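Alpha/beta hydrolase (Enterobacter asburiae, PDB 6KMO) probably hydrolyses ester bonds, as an esterase or lipase of the alpha/beta-hydrolase fold. Local coordinates at residues 174-179 and 187-192; 269-274 and 288-293; 24-29 and 221-226; 208-213 and 236-241; 74-79 and 165-170. The protein carries 2 engineered substitutions. All coordinates share one frame; numbering follows the deposited sequence.

Contact 1 of 5, residues 174-179 and 187-192; sequences LGLVGN and ASVALQ
Leu176, on strand 174-179, packs into the side of helix 181-195 at Val189 and Ala190. Its CB leaves the strand toward the helix. CG then lies beside the backbone N and anti to the carbonyl carbon (chi1 -58°), which carries the branched end to the helix. At the tip the two methyls share the work unequally. CD1 rests on Val189 CG1 at 3.8 Å and also comes to 4.0 Å from Ala190 N and 4.2 Å from Ala190 CB, so it sits against helix backbone as well as side chain. Leu176 CD2 meets Val189 CG1 alone, at 4.1 Å. Strand, helix and strand 203-207 form one beta-alpha-beta unit, and a GxSxG sequence (Gly178, Ser180, Gly182) spans the junction of strand and helix, consistent with the nucleophile elbow of alpha/beta hydrolases. Leu176 also touches Met103 and Asn204 on the flanking strands, while Val189 also touches Ala153 and Thr157 of helix 148-163.

Contact 2 of 5, residues 269-274 and 288-293; sequences TLIQTA and RKLDAA
In the beta-alpha-beta unit made by strand 269-274, helix 280-292 and strand 297-302, Leu290 is the helix residue that comes down on the strand, over Thr269 and Ile271. One methyl makes the whole contact. Leu290 CD1 lies 4.1 Å from Thr269 CG2 and 4.2 Å from Thr269 CB, and the two side chains cross at about a right angle. Ile271, two residues further along and on the same side of the strand, adds its own tip, with CD1 at 4.4 Å from Leu290 CD1. The touch is apolar and loose, and helix and strand diverge along it: the CA atoms are 8.6 Å apart at Thr269 and Leu290 but 10.5 Å apart at Ile271 and Arg288.

Thr269 turns its methyl inward because CG2 stands anti to the backbone N; OG1, beside that N (chi1 -66°), is held separately by the carbonyl O of Pro267 and by ND2 of Asn204. Its polar end is thereby satisfied within a buried setting.

Leu290 also packs on Phe266 and on Leu263 of helix 260-263, while Ile271 touches Met206 and Pro209. Strand 269-274 runs between the parallel strands 203-207 and 297-302, and the far side of helix 280-292 faces the second subunit, where Arg288 forms a salt bridge with Glu275 of that chain.

Contact 3 of 5, residues 24-29 and 221-226; sequences NTPTPT and NQFENG
Pro26 sits against Gln222 and Phe223, meeting one with its CG-CD side and the other with CB. The amide nitrogen Gln222 NE2 lies 3.8 Å from Pro26 CG and 4.0 Å from Pro26 CD, a plain van der Waals touch in which the two side chains cross at about a right angle. Pro26 CB approaches the Phe223 ring at its edge, near the ring plane, with CZ the nearest atom at 4.2 Å. Gln222 gets its amide there by stretching out: CG is anti to the backbone N (chi1 -173°) and the chain stays extended beyond it. On the way, Gln222 CG passes 3.6 Å above one face of the Phe223 ring, offset toward the rim, so neighbouring residues of the same segment form a joint surface for the proline.

One shell out, Tyr227 meets the Phe223 ring edge-to-face, and Leu276 touches both Phe223 and Pro28. Pro26 also rests on Glu275.

The 24-29 loop leads directly into helix 30-41, which Thr29 N-caps through a bond from Val32 N to its OG1. At the start of 24-29, Asn24 hydrogen-bonds to Asp281, Glu284 and Arg288 of the second subunit. Phe223 is where the chain leaves helix 218-222, so the contact joins an N-terminal arm at the dimer interface to the end of that helix.

Contact 4 of 5, residues 208-213 and 236-241; sequences WPVTDA and WFWDNY
Ala213, in the irregular stretch 208-213 that follows strand 203-207, comes closest to helix 231-241 at Trp238, with 7.0 Å between the two CA atoms. The helix sends the indole of Trp238 across to the loop. Ala213 CB stands over the centre of its six-membered ring, 3.4 Å from the centroid and 3° off the normal: a well-centred CH-pi contact. Ala213 N is also near, 3.6 Å from Trp238 CZ2, though its hydrogen bond goes to Ser254 OG. Val210 CG1, anti to its own backbone N, meets Trp238 CZ2 obliquely at 3.7 Å, the two side chains sliding past each other in opposite directions. On the helix itself, Trp238 CZ3 lies in the plane of the Tyr241 ring at its edge, and Trp110 meets the indole edge-to-face. Asp212 OD1 is engaged in a salt bridge with Arg257. Asp212 O and Trp238 NE1, 3.8 Å apart, are too distant for a hydrogen bond, so across these segments the contact is mainly dispersive, with the Ala213 methyl centred on the ring face.

Contact 5 of 5, residues 74-79 and 165-170; sequences SEKTIQ and QEIGVD
Lys76 reaches Glu166 and Ile167 by a bent route: CG starts anti to the backbone N (chi1 -178°), chi2 is 147°, off a fully staggered value, and chi4 turns the ammonium aside at 89°. Glu166 comes in across it on a chain that is extended beyond CG, and the two side chains cross at about a right angle. The result is a salt bridge of 3.4 Å between Lys76 NZ and Glu166 OE2. Since Lys76 CE is 3.3 Å from the same OE2, the carboxylate oxygen lies alongside the last C-N bond and does not meet the nitrogen head-on. No hydrogen bond is formed, and the ion pair is at the surface, so solvent probably weakens it.

Further back, the aliphatic part of the lysine does its own packing: CD lies 3.7 Å from Ile167 CG2, the two side chains crossing at a slant. Ile167 also touches Val134 of strand 132-136, and its carbonyl O accepts a hydrogen bond from Lys91 NZ.

Strand 71-80 is the edge strand of the sheet within this chain, paired antiparallel with 83-92. Trp159 of helix 148-163 touches Lys76, Ile78 and Glu166; after that helix the chain passes through a 3-10 segment at 165-166 into the short strand 169-170, which closes the segment.

How the contacts relate
Contacts 1 and 2 repeat one scheme, a strand packed on the helix that follows it, with strand 203-207 lying between the two strands; their centres are 13 Å apart. Contact 4 begins where 203-207 ends and touches both: Asn179 CB is 3.5 Å from Trp208 NE1, and Trp208 N lies 2.7 Å from Gln272 O, a probable hydrogen bond. This meeting place is close to the probable nucleophile elbow around Ser180, with Asp308 bonding to both Asn179 and Trp208. Contacts 3 and 5 are peripheral, on opposite sides of the chain's centre with their own centres 42 Å apart. Contacts 1, 2 and 3 also reach the second subunit; contacts 4 and 5 do not.

Contact 1 of 5, residues 174-179 and 187-192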
# COMPACT_ATOMS: atom_id res chain seq x y z
N LEU A 174 -9.71 -8.18 -18.31
CA LEU A 174 -8.56 -7.46 -18.84
C LEU A 174 -8.26 -6.23 -17.99
O LEU A 174 -9.11 -5.36 -17.81
CB LEU A 174 -8.82 -7.02 -20.28
CG LEU A 174 -7.64 -6.43 -21.04
CD1 LEU A 174 -6.46 -7.38 -21.08
CD2 LEU A 174 -8.09 -6.08 -22.46
N GLY A 175 -7.03 -6.16 -17.49
CA GLY A 175 -6.56 -5.01 -16.76
C GLY A 175 -5.58 -4.18 -17.58
O GLY A 175 -5.14 -4.57 -18.65
N LEU A 176 -5.23 -3.01 -17.02
CA LEU A 176 -4.25 -2.11 -17.61
C LEU A 176 -3.26 -1.74 -16.53
O LEU A 176 -3.66 -1.24 -15.47
CB LEU A 176 -4.93 -0.84 -18.13
CG LEU A 176 -6.02 -0.99 -19.19
CD1 LEU A 176 -6.63 0.36 -19.52
CD2 LEU A 176 -5.50 -1.65 -20.45
N VAL A 177 -1.97 -1.97 -16.78
CA VAL A 177 -0.92 -1.74 -15.79
C VAL A 177 0.24 -1.03 -16.46
O VAL A 177 0.62 -1.34 -17.59
CB VAL A 177 -0.42 -3.08 -15.20
CG1 VAL A 177 0.70 -2.85 -14.19
CG2 VAL A 177 -1.58 -3.86 -14.54
N GLY A 178 0.84 -0.07 -15.76
CA GLY A 178 2.02 0.58 -16.29
C GLY A 178 2.68 1.47 -15.25
O GLY A 178 2.02 1.96 -14.33
N ASN A 179 3.98 1.69 -15.45
CA ASN A 179 4.78 2.53 -14.56
C ASN A 179 5.16 3.83 -15.24
O ASN A 179 5.57 3.83 -16.41
CB ASN A 179 6.07 1.82 -14.10
CG ASN A 179 6.96 1.37 -15.25
OD1 ASN A 179 6.53 0.62 -16.13
ND2 ASN A 179 8.21 1.80 -15.24
N ALA A 187 -4.10 5.44 -18.15
CA ALA A 187 -5.20 6.40 -18.18
C ALA A 187 -5.61 6.75 -19.60
O ALA A 187 -6.81 6.86 -19.90
CB ALA A 187 -4.80 7.66 -17.40
N SER A 188 -4.64 6.91 -20.50
CA SER A 188 -4.94 7.28 -21.88
C SER A 188 -5.75 6.21 -22.57
O SER A 188 -6.68 6.50 -23.33
CB SER A 188 -3.62 7.52 -22.60
OG SER A 188 -3.83 8.17 -23.83
N VAL A 189 -5.39 4.94 -22.36
CA VAL A 189 -6.12 3.84 -22.97
C VAL A 189 -7.51 3.72 -22.36
O VAL A 189 -8.49 3.51 -23.07
CB VAL A 189 -5.32 2.53 -22.84
CG1 VAL A 189 -6.17 1.31 -23.21
CG2 VAL A 189 -4.09 2.60 -23.73
N ALA A 190 -7.62 3.88 -21.04
CA ALA A 190 -8.93 3.83 -20.40
C ALA A 190 -9.85 4.93 -20.92
O ALA A 190 -11.05 4.70 -21.14
CB ALA A 190 -8.79 3.90 -18.88
N LEU A 191 -9.32 6.13 -21.14
CA LEU A 191 -10.14 7.24 -21.62
C LEU A 191 -10.52 7.04 -23.09
O LEU A 191 -11.64 7.38 -23.49
CB LEU A 191 -9.43 8.57 -21.40
CG LEU A 191 -9.31 9.02 -19.94
CD1 LEU A 191 -8.29 10.12 -19.79
CD2 LEU A 191 -10.67 9.45 -19.39
N GLN A 192 -9.64 6.47 -23.90
CA GLN A 192 -10.03 6.11 -25.26
C GLN A 192 -11.13 5.05 -25.22
O GLN A 192 -12.12 5.15 -25.95
CB GLN A 192 -8.83 5.58 -26.03
CG GLN A 192 -7.83 6.63 -26.45
CD GLN A 192 -6.62 6.00 -27.10
OE1 GLN A 192 -6.66 5.63 -28.27
NE2 GLN A 192 -5.56 5.84 -26.34

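Contact 2 of 5, residues 269-274 and 288-293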
# COMPACT_ATOMS: atom_id res chain seq x y z
N THR A 269 -9.41 1.55 -10.03
CA THR A 269 -8.01 1.92 -10.16
C THR A 269 -7.26 1.82 -8.85
O THR A 269 -7.79 2.15 -7.78
CB THR A 269 -7.92 3.35 -10.70
OG1 THR A 269 -8.44 3.40 -12.04
CG2 THR A 269 -6.51 3.88 -10.75
N LEU A 270 -6.01 1.37 -8.94
CA LEU A 270 -5.01 1.46 -7.89
C LEU A 270 -3.92 2.38 -8.39
O LEU A 270 -3.40 2.17 -9.50
CB LEU A 270 -4.41 0.09 -7.57
CG LEU A 270 -3.19 0.10 -6.65
CD1 LEU A 270 -3.54 0.62 -5.26
CD2 LEU A 270 -2.61 -1.28 -6.53
N ILE A 271 -3.54 3.38 -7.59
CA ILE A 271 -2.39 4.23 -7.88
C ILE A 271 -1.39 4.03 -6.76
O ILE A 271 -1.73 4.16 -5.58
CB ILE A 271 -2.79 5.72 -7.96
CG1 ILE A 271 -3.73 5.97 -9.12
CG2 ILE A 271 -1.54 6.59 -8.09
CD1 ILE A 271 -4.43 7.32 -9.10
N GLN A 272 -0.14 3.70 -7.11
CA GLN A 272 0.96 3.75 -6.15
C GLN A 272 1.78 4.99 -6.42
O GLN A 272 2.08 5.31 -7.57
CB GLN A 272 1.88 2.53 -6.25
CG GLN A 272 1.20 1.20 -6.00
CD GLN A 272 2.17 0.07 -5.71
OE1 GLN A 272 3.39 0.20 -5.90
NE2 GLN A 272 1.63 -1.06 -5.25
N THR A 273 2.17 5.70 -5.36
CA THR A 273 3.11 6.80 -5.49
C THR A 273 4.32 6.56 -4.60
O THR A 273 4.27 5.81 -3.62
CB THR A 273 2.46 8.14 -5.17
OG1 THR A 273 2.04 8.10 -3.81
CG2 THR A 273 1.31 8.46 -6.12
N ALA A 274 5.42 7.20 -4.98
CA ALA A 274 6.65 7.19 -4.21
C ALA A 274 6.76 8.49 -3.43
O ALA A 274 6.53 9.57 -3.97
CB ALA A 274 7.85 7.07 -5.14
N ARG A 288 -7.55 11.65 -6.30
CA ARG A 288 -8.64 12.39 -5.68
C ARG A 288 -9.68 12.79 -6.70
O ARG A 288 -10.88 12.75 -6.41
CB ARG A 288 -8.11 13.62 -4.93
CG ARG A 288 -7.01 13.33 -3.91
CD ARG A 288 -6.78 14.52 -3.00
NE ARG A 288 -5.47 14.50 -2.38
CZ ARG A 288 -5.16 13.92 -1.24
NH1 ARG A 288 -6.09 13.28 -0.51
NH2 ARG A 288 -3.89 13.99 -0.84
N LYS A 289 -9.24 13.18 -7.90
CA LYS A 289 -10.19 13.53 -8.95
C LYS A 289 -11.02 12.32 -9.36
O LYS A 289 -12.24 12.45 -9.62
CB LYS A 289 -9.45 14.14 -10.15
CG LYS A 289 -8.90 15.52 -9.85
CD LYS A 289 -8.36 16.24 -11.08
CE LYS A 289 -9.51 16.70 -11.99
NZ LYS A 289 -9.20 17.90 -12.88
N LEU A 290 -10.40 11.15 -9.47
CA LEU A 290 -11.14 9.94 -9.81
C LEU A 290 -12.21 9.68 -8.76
O LEU A 290 -13.37 9.41 -9.09
CB LEU A 290 -10.19 8.76 -9.94
CG LEU A 290 -9.26 8.72 -11.15
CD1 LEU A 290 -8.38 7.49 -11.04
CD2 LEU A 290 -10.05 8.66 -12.44
N ASP A 291 -11.84 9.79 -7.49
CA ASP A 291 -12.82 9.50 -6.44
C ASP A 291 -13.97 10.49 -6.48
O ASP A 291 -15.13 10.11 -6.27
CB ASP A 291 -12.13 9.53 -5.08
CG ASP A 291 -13.07 9.22 -3.95
OD1 ASP A 291 -13.41 8.04 -3.73
OD2 ASP A 291 -13.48 10.19 -3.25
N ALA A 292 -13.69 11.75 -6.79
CA ALA A 292 -14.75 12.75 -6.88
C ALA A 292 -15.69 12.46 -8.04
O ALA A 292 -16.85 12.90 -8.02
CB ALA A 292 -14.15 14.14 -7.03
N ALA A 293 -15.22 11.72 -9.04
CA ALA A 293 -16.04 11.30 -10.16
C ALA A 293 -16.71 9.96 -9.94
O ALA A 293 -17.26 9.38 -10.89
CB ALA A 293 -15.19 11.27 -11.43

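Contact 3 of 5, residues 24-29 and 221-226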
# COMPACT_ATOMS: atom_id res chain seq x y z
N ASN A 24 8.16 14.32 10.79
CA ASN A 24 8.01 13.25 9.78
C ASN A 24 8.46 13.77 8.41
O ASN A 24 7.68 13.94 7.47
CB ASN A 24 6.57 12.74 9.80
CG ASN A 24 6.35 11.58 8.84
OD1 ASN A 24 7.23 10.74 8.64
ND2 ASN A 24 5.14 11.53 8.26
N THR A 25 9.77 13.99 8.30
CA THR A 25 10.42 14.57 7.13
C THR A 25 10.71 13.48 6.10
O THR A 25 11.22 12.43 6.45
CB THR A 25 11.74 15.19 7.56
OG1 THR A 25 11.50 16.22 8.53
CG2 THR A 25 12.51 15.77 6.39
N PRO A 26 10.42 13.70 4.81
CA PRO A 26 10.70 12.66 3.81
C PRO A 26 12.19 12.40 3.69
O PRO A 26 12.98 13.33 3.48
CB PRO A 26 10.14 13.25 2.51
CG PRO A 26 9.22 14.33 2.94
CD PRO A 26 9.80 14.89 4.19
N THR A 27 12.59 11.14 3.84
CA THR A 27 13.96 10.71 3.64
C THR A 27 13.94 9.35 2.95
O THR A 27 13.00 8.57 3.15
CB THR A 27 14.72 10.58 4.97
OG1 THR A 27 14.19 9.50 5.74
CG2 THR A 27 14.58 11.85 5.78
N PRO A 28 14.93 9.05 2.11
CA PRO A 28 15.00 7.72 1.52
C PRO A 28 15.26 6.67 2.58
O PRO A 28 15.88 6.94 3.60
CB PRO A 28 16.20 7.81 0.56
CG PRO A 28 16.41 9.28 0.32
CD PRO A 28 16.03 9.92 1.63
N THR A 29 14.81 5.45 2.32
CA THR A 29 15.27 4.35 3.15
C THR A 29 16.78 4.18 2.98
O THR A 29 17.40 4.72 2.06
CB THR A 29 14.62 3.03 2.76
OG1 THR A 29 15.01 2.72 1.42
CG2 THR A 29 13.12 3.09 2.90
N ASN A 221 9.07 20.53 -6.90
CA ASN A 221 10.05 21.46 -6.35
C ASN A 221 10.91 20.80 -5.28
O ASN A 221 12.14 20.98 -5.26
CB ASN A 221 9.34 22.71 -5.83
CG ASN A 221 8.65 23.49 -6.94
OD1 ASN A 221 9.10 23.48 -8.08
ND2 ASN A 221 7.57 24.17 -6.61
N GLN A 222 10.30 20.00 -4.41
CA GLN A 222 11.06 19.42 -3.31
C GLN A 222 12.08 18.40 -3.81
O GLN A 222 13.18 18.31 -3.27
CB GLN A 222 10.11 18.77 -2.31
CG GLN A 222 10.81 18.29 -1.06
CD GLN A 222 9.83 17.92 0.03
OE1 GLN A 222 8.62 18.01 -0.15
NE2 GLN A 222 10.35 17.52 1.19
N PHE A 223 11.74 17.61 -4.84
CA PHE A 223 12.60 16.53 -5.30
C PHE A 223 13.20 16.80 -6.67
O PHE A 223 13.56 15.87 -7.38
CB PHE A 223 11.85 15.19 -5.24
CG PHE A 223 11.15 14.97 -3.92
CD1 PHE A 223 11.89 14.80 -2.75
CD2 PHE A 223 9.78 14.99 -3.82
CE1 PHE A 223 11.26 14.65 -1.53
CE2 PHE A 223 9.15 14.85 -2.59
CZ PHE A 223 9.91 14.69 -1.44
N GLU A 224 13.39 18.09 -7.02
CA GLU A 224 13.74 18.45 -8.39
C GLU A 224 15.07 17.86 -8.85
O GLU A 224 15.22 17.58 -10.04
CB GLU A 224 13.69 19.96 -8.59
CG GLU A 224 14.62 20.78 -7.77
CD GLU A 224 14.58 22.25 -8.20
OE1 GLU A 224 15.17 23.09 -7.49
OE2 GLU A 224 13.96 22.56 -9.24
N ASN A 225 16.04 17.66 -7.94
CA ASN A 225 17.30 17.04 -8.29
C ASN A 225 17.74 16.11 -7.17
O ASN A 225 17.38 16.32 -6.01
CB ASN A 225 18.42 18.08 -8.50
CG ASN A 225 18.25 18.86 -9.80
OD1 ASN A 225 18.33 18.28 -10.89
ND2 ASN A 225 17.99 20.14 -9.68
N GLY A 226 18.53 15.11 -7.53
CA GLY A 226 19.17 14.22 -6.58
C GLY A 226 18.43 12.93 -6.29
O GLY A 226 18.97 12.08 -5.57

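Contact 4 of 5, residues 208-213 and 236-241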
# COMPACT_ATOMS: atom_id res chain seq x y z
N TRP A 208 3.36 4.86 -9.92
CA TRP A 208 4.05 6.15 -9.88
C TRP A 208 3.89 6.90 -11.21
O TRP A 208 4.88 7.20 -11.90
CB TRP A 208 5.51 6.00 -9.45
CG TRP A 208 6.24 4.85 -10.04
CD1 TRP A 208 7.04 4.89 -11.14
CD2 TRP A 208 6.23 3.47 -9.60
NE1 TRP A 208 7.51 3.63 -11.44
CE2 TRP A 208 7.04 2.75 -10.50
CE3 TRP A 208 5.62 2.79 -8.55
CZ2 TRP A 208 7.24 1.38 -10.38
CZ3 TRP A 208 5.82 1.41 -8.44
CH2 TRP A 208 6.63 0.74 -9.35
N PRO A 209 2.65 7.23 -11.59
CA PRO A 209 2.36 7.71 -12.94
C PRO A 209 2.69 9.18 -13.16
O PRO A 209 2.69 10.00 -12.24
CB PRO A 209 0.84 7.53 -13.04
CG PRO A 209 0.36 7.75 -11.62
CD PRO A 209 1.42 7.02 -10.80
N VAL A 210 2.92 9.49 -14.43
CA VAL A 210 2.87 10.86 -14.96
C VAL A 210 1.41 11.19 -15.27
O VAL A 210 0.74 10.43 -15.98
CB VAL A 210 3.71 10.98 -16.24
CG1 VAL A 210 3.48 12.34 -16.90
CG2 VAL A 210 5.18 10.71 -15.99
N THR A 211 0.91 12.32 -14.75
CA THR A 211 -0.48 12.69 -15.04
C THR A 211 -0.65 14.10 -15.59
O THR A 211 -1.77 14.43 -16.00
CB THR A 211 -1.40 12.51 -13.82
OG1 THR A 211 -1.07 13.52 -12.87
CG2 THR A 211 -1.29 11.12 -13.22
N ASP A 212 0.39 14.93 -15.65
CA ASP A 212 0.20 16.30 -16.11
C ASP A 212 1.50 16.85 -16.68
O ASP A 212 2.58 16.67 -16.09
CB ASP A 212 -0.26 17.19 -14.95
CG ASP A 212 -0.80 18.54 -15.37
OD1 ASP A 212 -1.10 18.73 -16.56
OD2 ASP A 212 -0.93 19.43 -14.46
N ALA A 213 1.39 17.58 -17.79
CA ALA A 213 2.53 18.29 -18.37
C ALA A 213 2.70 19.65 -17.67
O ALA A 213 2.52 20.72 -18.25
CB ALA A 213 2.36 18.46 -19.87
N TRP A 236 12.47 17.28 -20.45
CA TRP A 236 13.04 16.71 -21.67
C TRP A 236 12.16 15.60 -22.23
O TRP A 236 11.95 15.50 -23.44
CB TRP A 236 14.45 16.20 -21.37
CG TRP A 236 15.24 15.72 -22.53
CD1 TRP A 236 15.69 16.46 -23.59
CD2 TRP A 236 15.73 14.39 -22.74
NE1 TRP A 236 16.40 15.68 -24.45
CE2 TRP A 236 16.45 14.40 -23.95
CE3 TRP A 236 15.63 13.20 -22.02
CZ2 TRP A 236 17.07 13.27 -24.46
CZ3 TRP A 236 16.24 12.07 -22.54
CH2 TRP A 236 16.95 12.12 -23.74
N PHE A 237 11.68 14.72 -21.36
CA PHE A 237 10.80 13.65 -21.80
C PHE A 237 9.55 14.22 -22.46
O PHE A 237 9.19 13.84 -23.58
CB PHE A 237 10.42 12.77 -20.61
CG PHE A 237 11.55 11.95 -20.01
CD1 PHE A 237 12.57 11.41 -20.79
CD2 PHE A 237 11.54 11.67 -18.65
CE1 PHE A 237 13.57 10.64 -20.22
CE2 PHE A 237 12.53 10.89 -18.07
CZ PHE A 237 13.54 10.37 -18.86
N TRP A 238 8.89 15.16 -21.79
CA TRP A 238 7.71 15.80 -22.37
C TRP A 238 8.05 16.48 -23.69
O TRP A 238 7.25 16.43 -24.64
CB TRP A 238 7.11 16.79 -21.37
CG TRP A 238 6.11 16.20 -20.45
CD1 TRP A 238 6.26 15.93 -19.11
CD2 TRP A 238 4.78 15.80 -20.79
NE1 TRP A 238 5.10 15.38 -18.61
CE2 TRP A 238 4.17 15.30 -19.61
CE3 TRP A 238 4.04 15.82 -21.98
CZ2 TRP A 238 2.86 14.83 -19.59
CZ3 TRP A 238 2.73 15.34 -21.95
CH2 TRP A 238 2.16 14.86 -20.77
N ASP A 239 9.21 17.15 -23.77
CA ASP A 239 9.55 17.87 -24.99
C ASP A 239 9.77 16.91 -26.16
O ASP A 239 9.43 17.24 -27.30
CB ASP A 239 10.81 18.72 -24.79
CG ASP A 239 10.57 19.97 -23.95
OD1 ASP A 239 9.40 20.35 -23.70
OD2 ASP A 239 11.57 20.60 -23.55
N ASN A 240 10.34 15.73 -25.90
CA ASN A 240 10.51 14.74 -26.96
C ASN A 240 9.18 14.12 -27.36
O ASN A 240 9.01 13.72 -28.52
CB ASN A 240 11.48 13.66 -26.50
CG ASN A 240 12.93 14.06 -26.68
OD1 ASN A 240 13.48 13.96 -27.78
ND2 ASN A 240 13.56 14.52 -25.61
N TYR A 241 8.22 14.05 -26.43
CA TYR A 241 6.91 13.45 -26.69
C TYR A 241 6.03 14.39 -27.51
O TYR A 241 5.48 13.99 -28.54
CB TYR A 241 6.26 13.16 -25.36
CG TYR A 241 5.00 12.34 -25.39
CD1 TYR A 241 4.93 11.14 -26.09
CD2 TYR A 241 3.88 12.74 -24.66
CE1 TYR A 241 3.78 10.37 -26.06
CE2 TYR A 241 2.72 11.96 -24.62
CZ TYR A 241 2.69 10.77 -25.31
OH TYR A 241 1.58 9.96 -25.28

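Contact 5 of 5, residues 74-79 and 165-170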
# COMPACT_ATOMS: atom_id res chain seq x y z
N SER A 74 6.69 -15.35 -24.16
CA SER A 74 6.49 -15.60 -25.57
C SER A 74 6.25 -14.28 -26.29
O SER A 74 6.19 -13.21 -25.68
CB SER A 74 5.33 -16.58 -25.80
OG SER A 74 4.11 -16.06 -25.31
N GLU A 75 6.12 -14.35 -27.61
CA GLU A 75 6.03 -13.17 -28.45
C GLU A 75 4.95 -13.37 -29.50
O GLU A 75 4.68 -14.49 -29.93
CB GLU A 75 7.36 -12.87 -29.12
CG GLU A 75 7.35 -11.62 -29.98
CD GLU A 75 8.72 -11.30 -30.55
OE1 GLU A 75 8.79 -10.90 -31.73
OE2 GLU A 75 9.71 -11.46 -29.81
N LYS A 76 4.33 -12.27 -29.89
CA LYS A 76 3.36 -12.29 -30.98
C LYS A 76 3.34 -10.92 -31.61
O LYS A 76 3.29 -9.91 -30.89
CB LYS A 76 1.97 -12.63 -30.48
CG LYS A 76 0.91 -12.71 -31.59
CD LYS A 76 -0.15 -13.76 -31.26
CE LYS A 76 -1.24 -13.82 -32.31
NZ LYS A 76 -0.90 -14.78 -33.40
N THR A 77 3.37 -10.86 -32.93
CA THR A 77 3.18 -9.62 -33.66
C THR A 77 1.77 -9.63 -34.23
O THR A 77 1.38 -10.58 -34.92
CB THR A 77 4.21 -9.47 -34.78
OG1 THR A 77 5.51 -9.37 -34.21
CG2 THR A 77 3.93 -8.22 -35.60
N ILE A 78 1.00 -8.60 -33.92
CA ILE A 78 -0.37 -8.48 -34.39
C ILE A 78 -0.42 -7.43 -35.49
O ILE A 78 0.43 -6.55 -35.58
CB ILE A 78 -1.37 -8.16 -33.26
CG1 ILE A 78 -1.07 -6.81 -32.61
CG2 ILE A 78 -1.35 -9.27 -32.23
CD1 ILE A 78 -2.12 -6.36 -31.61
N GLN A 79 -1.43 -7.55 -36.35
CA GLN A 79 -1.66 -6.60 -37.44
C GLN A 79 -2.97 -5.87 -37.17
O GLN A 79 -4.04 -6.49 -37.15
CB GLN A 79 -1.69 -7.33 -38.79
CG GLN A 79 -0.44 -8.14 -39.08
CD GLN A 79 0.79 -7.28 -39.33
OE1 GLN A 79 0.70 -6.16 -39.85
NE2 GLN A 79 1.95 -7.81 -38.96
N GLN A 165 -8.01 -15.39 -27.03
CA GLN A 165 -7.86 -16.84 -27.17
C GLN A 165 -6.60 -17.21 -27.95
O GLN A 165 -5.98 -18.24 -27.66
CB GLN A 165 -9.11 -17.40 -27.85
CG GLN A 165 -9.15 -18.89 -28.01
CD GLN A 165 -10.29 -19.31 -28.92
OE1 GLN A 165 -10.10 -20.04 -29.89
NE2 GLN A 165 -11.49 -18.82 -28.62
N GLU A 166 -6.17 -16.37 -28.89
CA GLU A 166 -4.98 -16.70 -29.66
C GLU A 166 -3.73 -16.79 -28.80
O GLU A 166 -2.77 -17.46 -29.17
CB GLU A 166 -4.76 -15.69 -30.78
CG GLU A 166 -5.84 -15.70 -31.85
CD GLU A 166 -5.47 -14.85 -33.05
OE1 GLU A 166 -6.39 -14.46 -33.78
OE2 GLU A 166 -4.26 -14.59 -33.27
N ILE A 167 -3.72 -16.12 -27.64
CA ILE A 167 -2.59 -16.13 -26.72
C ILE A 167 -2.95 -16.78 -25.39
O ILE A 167 -2.23 -16.61 -24.40
CB ILE A 167 -1.98 -14.73 -26.53
CG1 ILE A 167 -3.02 -13.72 -26.03
CG2 ILE A 167 -1.33 -14.27 -27.81
CD1 ILE A 167 -2.41 -12.42 -25.51
N GLY A 168 -4.06 -17.51 -25.34
CA GLY A 168 -4.43 -18.21 -24.13
C GLY A 168 -4.97 -17.32 -23.04
O GLY A 168 -4.85 -17.67 -21.85
N VAL A 169 -5.61 -16.22 -23.40
CA VAL A 169 -6.11 -15.23 -22.46
C VAL A 169 -7.61 -15.08 -22.64
O VAL A 169 -8.12 -15.14 -23.76
CB VAL A 169 -5.37 -13.89 -22.70
CG1 VAL A 169 -6.20 -12.68 -22.27
CG2 VAL A 169 -4.00 -13.98 -22.05
N ASP A 170 -8.32 -14.91 -21.52
CA ASP A 170 -9.70 -14.47 -21.52
C ASP A 170 -9.70 -12.95 -21.61
O ASP A 170 -9.57 -12.25 -20.59
CB ASP A 170 -10.40 -14.93 -20.25
CG ASP A 170 -11.85 -14.52 -20.20
OD1 ASP A 170 -12.31 -13.82 -21.13
OD2 ASP A 170 -12.50 -14.87 -19.19